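Local coordinates for ATP-dependent RNA helicase HrpB (Escherichia coli, PDB 6EUD), which hydrolyses ATP to ADP and phosphate as a DExH-box RNA helicase that binds single-stranded RNA, at residues A[189-194]-A[336-341]; A[220-225]-A[291-296]. All coordinates share one frame; numbering follows the deposited sequence.

Contact 1. Residues A[189-194]-A[336-341]. With EDO (1,2-ethanediol), chain B.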
loop_
_atom_site.group_PDB
_atom_site.type_symbol
_atom_site.label_atom_id
_atom_site.label_comp_id
_atom_site.label_asym_id
_atom_site.label_seq_id
_atom_site.Cartn_x
_atom_site.Cartn_y
_atom_site.Cartn_z
ATOM N N ARG A 189 1.786 21.291 -26.633
ATOM C CA ARG A 189 3.121 21.893 -26.519
ATOM C C ARG A 189 3.744 21.571 -25.161
ATOM O O ARG A 189 3.049 21.231 -24.211
ATOM C CB ARG A 189 3.046 23.408 -26.717
ATOM C CG ARG A 189 2.381 23.827 -28.038
ATOM C CD ARG A 189 2.234 25.339 -28.130
ATOM N NE ARG A 189 1.562 25.744 -29.368
ATOM C CZ ARG A 189 1.214 26.993 -29.656
ATOM N NH1 ARG A 189 1.452 27.966 -28.791
ATOM N NH2 ARG A 189 0.605 27.267 -30.800
ATOM N N TYR A 190 5.061 21.663 -25.078
ATOM C CA TYR A 190 5.774 21.278 -23.873
ATOM C C TYR A 190 6.804 22.317 -23.535
ATOM O O TYR A 190 7.377 22.938 -24.425
ATOM C CB TYR A 190 6.402 19.899 -24.054
ATOM C CG TYR A 190 5.327 18.841 -24.204
ATOM C CD1 TYR A 190 4.812 18.184 -23.088
ATOM C CD2 TYR A 190 4.773 18.537 -25.456
ATOM C CE1 TYR A 190 3.798 17.203 -23.212
ATOM C CE2 TYR A 190 3.747 17.553 -25.590
ATOM C CZ TYR A 190 3.265 16.903 -24.461
ATOM O OH TYR A 190 2.255 15.956 -24.562
ATOM N N LEU A 191 6.999 22.530 -22.239
ATOM C CA LEU A 191 7.849 23.579 -21.710
ATOM C C LEU A 191 8.256 23.213 -20.299
ATOM O O LEU A 191 7.474 23.388 -19.368
ATOM C CB LEU A 191 7.126 24.934 -21.702
ATOM C CG LEU A 191 7.978 26.073 -21.102
ATOM C CD1 LEU A 191 9.128 26.493 -22.056
ATOM C CD2 LEU A 191 7.138 27.290 -20.720
ATOM N N PRO A 192 9.485 22.712 -20.125
ATOM C CA PRO A 192 9.927 22.399 -18.763
ATOM C C PRO A 192 10.097 23.677 -17.968
ATOM O O PRO A 192 10.422 24.686 -18.578
ATOM C CB PRO A 192 11.274 21.689 -18.969
ATOM C CG PRO A 192 11.768 22.204 -20.284
ATOM C CD PRO A 192 10.546 22.499 -21.126
ATOM N N LEU A 193 9.866 23.644 -16.653
ATOM C CA LEU A 193 10.094 24.816 -15.807
ATOM C C LEU A 193 11.552 24.835 -15.366
ATOM O O LEU A 193 12.114 23.798 -15.025
ATOM C CB LEU A 193 9.150 24.813 -14.604
ATOM C CG LEU A 193 7.682 24.733 -15.041
ATOM C CD1 LEU A 193 6.736 24.609 -13.878
ATOM C CD2 LEU A 193 7.323 25.958 -15.887
ATOM N N PRO A 194 12.179 26.017 -15.387
ATOM C CA PRO A 194 13.587 26.059 -14.983
ATOM C C PRO A 194 13.799 25.739 -13.500
ATOM O O PRO A 194 12.969 26.080 -12.652
ATOM C CB PRO A 194 14.012 27.501 -15.316
ATOM C CG PRO A 194 12.764 28.257 -15.407
ATOM C CD PRO A 194 11.686 27.319 -15.850
ATOM N N LEU A 336 -0.642 23.542 -23.233
ATOM C CA LEU A 336 0.767 23.644 -22.876
ATOM C C LEU A 336 1.076 22.858 -21.579
ATOM O O LEU A 336 0.551 23.178 -20.494
ATOM C CB LEU A 336 1.167 25.123 -22.720
ATOM C CG LEU A 336 2.591 25.394 -22.209
ATOM C CD1 LEU A 336 3.663 24.840 -23.175
ATOM C CD2 LEU A 336 2.827 26.882 -21.956
ATOM N N HIS A 337 1.909 21.829 -21.688
ATOM C CA HIS A 337 2.271 21.036 -20.525
ATOM C C HIS A 337 3.620 21.482 -19.968
ATOM O O HIS A 337 4.610 21.510 -20.684
ATOM C CB HIS A 337 2.268 19.546 -20.891
ATOM C CG HIS A 337 0.956 19.077 -21.474
ATOM N ND1 HIS A 337 -0.106 18.651 -20.695
ATOM C CD2 HIS A 337 0.525 19.003 -22.758
ATOM C CE1 HIS A 337 -1.122 18.317 -21.469
ATOM N NE2 HIS A 337 -0.765 18.520 -22.728
ATOM N N LEU A 338 3.657 21.827 -18.685
ATOM C CA LEU A 338 4.866 22.373 -18.064
ATOM C C LEU A 338 5.915 21.325 -17.646
ATOM O O LEU A 338 6.464 21.364 -16.527
ATOM C CB LEU A 338 4.473 23.207 -16.856
ATOM C CG LEU A 338 3.552 24.357 -17.250
ATOM C CD1 LEU A 338 3.312 25.272 -16.040
ATOM C CD2 LEU A 338 4.120 25.114 -18.440
ATOM N N ILE A 339 6.177 20.392 -18.558
ATOM C CA ILE A 339 7.289 19.466 -18.459
ATOM C C ILE A 339 7.883 19.283 -19.845
ATOM O O ILE A 339 7.243 19.603 -20.844
ATOM C CB ILE A 339 6.868 18.098 -17.901
ATOM C CG1 ILE A 339 5.818 17.449 -18.819
ATOM C CG2 ILE A 339 6.344 18.235 -16.473
ATOM C CD1 ILE A 339 5.338 16.123 -18.312
ATOM N N ALA A 340 9.105 18.774 -19.911
ATOM C CA ALA A 340 9.702 18.438 -21.198
ATOM C C ALA A 340 8.897 17.339 -21.877
ATOM O O ALA A 340 8.313 16.490 -21.189
ATOM C CB ALA A 340 11.127 18.000 -21.013
ATOM N N LYS A 341 8.869 17.337 -23.210
ATOM C CA LYS A 341 8.110 16.320 -23.950
ATOM C C LYS A 341 8.565 14.878 -23.643
ATOM O O LYS A 341 7.734 13.977 -23.449
ATOM C CB LYS A 341 8.196 16.570 -25.450
ATOM C CG LYS A 341 7.342 15.606 -26.241
ATOM C CD LYS A 341 7.438 15.916 -27.712
ATOM C CE LYS A 341 6.482 15.075 -28.534
ATOM N NZ LYS A 341 6.514 15.533 -29.954
HETATM C C1 EDO B . 3.576 29.512 -25.984
HETATM O O1 EDO B . 3.498 28.298 -26.686
HETATM C C2 EDO B . 4.462 29.321 -24.747
HETATM O O2 EDO B . 5.756 28.828 -25.117
HETATM O O HOH W 1 9.126 21.118 -15.620
#
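The Tyr190 ring lies between His337 and Lys341. CA of Lys341 sits over one face, 4.1 Å from the centroid of the Tyr190 ring, in a CH-pi contact. Lys341 CG stands above the same ring but toward its rim, and the lysine chain crosses the tyrosine obliquely. Tyr190 and His337 point the same way from neighbouring strands. Their planes are near parallel, at 24°, but slid apart, so the rings barely overlap. The closer touch is from Tyr190 CD1 to His337 CB, at 3.6 Å. The carbonyl O of Ile339 reaches the edge of the Tyr190 ring in its plane. An alanine in place of Tyr190 would probably leave His337 CB and the CA, CB and CG of Lys341 without the ring between them and open a gap there.

The backbones run parallel. His337 N gives a nearly straight bond to Arg189 O (2.8 Å, 177°). Leu191 N donates to His337 O at 3.0 Å and, weakly, to Ile339 O. Leu338 centres an inverse gamma turn, which turns the chain toward helix 341-346. A water bridges Leu193 N and Leu338 O. Beneath helix 199-213, Leu191 CB meets Leu336 CD1 at 3.8 Å, and Leu193 packs on Leu338. Arg189 NH1 donates to O1 of a 1,2-ethanediol, probably from the crystallisation liquor, at 3.0 Å; the arginine also makes salt bridges to Glu187 (NE) and Glu214 (NH1). His337 ND1 is hydrogen-bonded to Asp292 OD2. This is parallel strand pairing in the RecA-like C-terminal helicase domain, where strand 186-190 borders strand 333-337.

Contact 2. Residues A[220-225]-A[291-296]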
loop_
_atom_site.group_PDB
_atom_site.type_symbol
_atom_site.label_atom_id
_atom_site.label_comp_id
_atom_site.label_asym_id
_atom_site.label_seq_id
_atom_site.Cartn_x
_atom_site.Cartn_y
_atom_site.Cartn_z
ATOM N N LEU A 220 -5.973 26.660 -16.269
ATOM C CA LEU A 220 -4.690 26.319 -15.674
ATOM C C LEU A 220 -4.872 25.270 -14.579
ATOM O O LEU A 220 -5.540 25.542 -13.582
ATOM C CB LEU A 220 -4.035 27.585 -15.111
ATOM C CG LEU A 220 -2.800 27.464 -14.229
ATOM C CD1 LEU A 220 -1.673 26.707 -14.935
ATOM C CD2 LEU A 220 -2.344 28.872 -13.802
ATOM N N PHE A 221 -4.292 24.085 -14.766
ATOM C CA PHE A 221 -4.374 23.020 -13.765
ATOM C C PHE A 221 -3.214 23.118 -12.798
ATOM O O PHE A 221 -2.076 23.172 -13.228
ATOM C CB PHE A 221 -4.387 21.628 -14.422
ATOM C CG PHE A 221 -5.677 21.311 -15.179
ATOM C CD1 PHE A 221 -5.735 21.406 -16.577
ATOM C CD2 PHE A 221 -6.827 20.916 -14.495
ATOM C CE1 PHE A 221 -6.918 21.107 -17.280
ATOM C CE2 PHE A 221 -8.015 20.616 -15.186
ATOM C CZ PHE A 221 -8.060 20.709 -16.579
ATOM N N LEU A 222 -3.518 23.142 -11.497
ATOM C CA LEU A 222 -2.516 23.219 -10.432
ATOM C C LEU A 222 -2.761 22.118 -9.391
ATOM O O LEU A 222 -3.846 21.529 -9.361
ATOM C CB LEU A 222 -2.562 24.611 -9.797
ATOM C CG LEU A 222 -2.087 25.653 -10.806
ATOM C CD1 LEU A 222 -2.278 27.083 -10.327
ATOM C CD2 LEU A 222 -0.616 25.357 -11.133
ATOM N N PRO A 223 -1.760 21.826 -8.530
ATOM C CA PRO A 223 -1.931 20.704 -7.589
ATOM C C PRO A 223 -2.946 20.957 -6.460
ATOM O O PRO A 223 -3.636 20.022 -6.052
ATOM C CB PRO A 223 -0.529 20.528 -6.993
ATOM C CG PRO A 223 0.416 21.234 -7.959
ATOM C CD PRO A 223 -0.388 22.372 -8.489
ATOM N N GLY A 224 -3.017 22.180 -5.948
ATOM C CA GLY A 224 -3.936 22.478 -4.872
ATOM C C GLY A 224 -4.182 23.953 -4.627
ATOM O O GLY A 224 -3.621 24.820 -5.308
ATOM N N VAL A 225 -5.017 24.231 -3.627
ATOM C CA VAL A 225 -5.443 25.580 -3.298
ATOM C C VAL A 225 -4.292 26.542 -3.036
ATOM O O VAL A 225 -4.269 27.671 -3.548
ATOM C CB VAL A 225 -6.361 25.562 -2.078
ATOM C CG1 VAL A 225 -6.778 27.001 -1.686
ATOM C CG2 VAL A 225 -7.589 24.714 -2.378
ATOM N N VAL A 291 -3.241 25.287 -19.669
ATOM C CA VAL A 291 -1.891 25.173 -19.165
ATOM C C VAL A 291 -1.920 24.145 -18.060
ATOM O O VAL A 291 -2.628 24.286 -17.072
ATOM C CB VAL A 291 -1.306 26.524 -18.657
ATOM C CG1 VAL A 291 0.090 26.305 -18.067
ATOM C CG2 VAL A 291 -1.262 27.558 -19.797
ATOM N N ASP A 292 -1.132 23.099 -18.254
ATOM C CA ASP A 292 -1.119 21.938 -17.388
ATOM C C ASP A 292 0.248 21.800 -16.695
ATOM O O ASP A 292 1.282 21.515 -17.352
ATOM C CB ASP A 292 -1.460 20.680 -18.209
ATOM C CG ASP A 292 -1.253 19.393 -17.425
ATOM O OD1 ASP A 292 -1.452 19.395 -16.188
ATOM O OD2 ASP A 292 -0.886 18.377 -18.050
ATOM N N CYS A 293 0.265 22.022 -15.380
ATOM C CA CYS A 293 1.516 21.922 -14.620
ATOM C C CYS A 293 2.017 20.470 -14.563
ATOM O O CYS A 293 3.154 20.224 -14.189
ATOM C CB CYS A 293 1.345 22.474 -13.189
ATOM S SG CYS A 293 0.443 21.422 -12.032
ATOM N N ALA A 294 1.139 19.532 -14.919
ATOM C CA ALA A 294 1.406 18.083 -14.947
ATOM C C ALA A 294 1.764 17.483 -13.592
ATOM O O ALA A 294 2.414 16.439 -13.540
ATOM C CB ALA A 294 2.502 17.757 -15.958
ATOM N N GLN A 295 1.322 18.119 -12.508
ATOM C CA GLN A 295 1.595 17.631 -11.156
ATOM C C GLN A 295 0.342 17.516 -10.309
ATOM O O GLN A 295 -0.386 18.483 -10.142
ATOM C CB GLN A 295 2.620 18.525 -10.476
ATOM C CG GLN A 295 3.989 18.254 -11.042
ATOM C CD GLN A 295 5.063 19.101 -10.452
ATOM O OE1 GLN A 295 4.805 19.930 -9.574
ATOM N NE2 GLN A 295 6.293 18.906 -10.930
ATOM N N GLU A 296 0.102 16.306 -9.807
ATOM C CA GLU A 296 -1.050 15.971 -8.978
ATOM C C GLU A 296 -0.663 15.952 -7.505
ATOM O O GLU A 296 0.505 15.751 -7.154
ATOM C CB GLU A 296 -1.605 14.592 -9.356
ATOM C CG GLU A 296 -2.878 14.580 -10.186
ATOM C CD GLU A 296 -3.189 13.193 -10.739
ATOM O OE1 GLU A 296 -2.432 12.248 -10.423
ATOM O OE2 GLU A 296 -4.174 13.051 -11.505
#
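Residues 220-223 and 291-295 run parallel, their end-to-end directions 8° apart. They belong to the parallel core of the RecA-like C-terminal helicase domain, where strands 217-221 and 287-302 are neighbours. Phe221 N donates to Val291 O at 2.9 Å, nearly along the C=O axis. One step on, Cys293 N makes a weak bond to Phe221 O. At Leu222 and Cys293 the backbones are wider apart, with the CA atoms 6.0 Å from each other.

Leu220 and Val291 share the face turned to helix 199-213. Their side chains cross. CG of Leu220 lies anti to the backbone N (chi1 170°), and from there the branch CD1 meets Val291 CG1 at 3.6 Å. Phe221 and Asp292 lie on the other face, against helix 317-325. Phe221 CB faces Asp292 OD1 at 4.1 Å, a loose approach. OD1 of Asp292 makes a salt bridge to Arg323. The salt bridge probably favours a charged carboxylate. The side chain of Phe221 is about 11 Å from that of Thr32, which is predicted to bind ATP.

Cys293 points toward the other segment at this wider spacing. Its SG lies between the backbone N and the carbonyl carbon (chi1 75°), beside Pro223 CD at 3.8 Å, while its CB touches Leu222 CD2. The same SG accepts a weak bond from Gln295 N. Pro223 CG then rests on Gln295 O at 3.6 Å. Asp292 closes an Asx turn: Ala294 N reaches its OD1 at 2.9 Å, from above the carboxylate plane.

Overall arrangement
Contacts 1 and 2 lie in one mixed sheet of the C-terminal helicase domain, their centres 12 Å apart. Along the chain, 189-194 comes first, then 220-225, 291-296 and 336-341, so both segments of contact 2 fall between those of contact 1. Strands 333-337 and 287-302 are neighbours and join the two pairings. Across the sheet the order is 186-190, 333-337, 287-302, 217-221. Leu338 N probably bonds to Asp292 O at 2.7 Å, and Leu338 CB packs on Cys293 CA. Helix 199-213 lines one face of both contacts and helix 317-325 the other. Contact 1 therefore sets an outer strand on the same core that contact 2 builds further in.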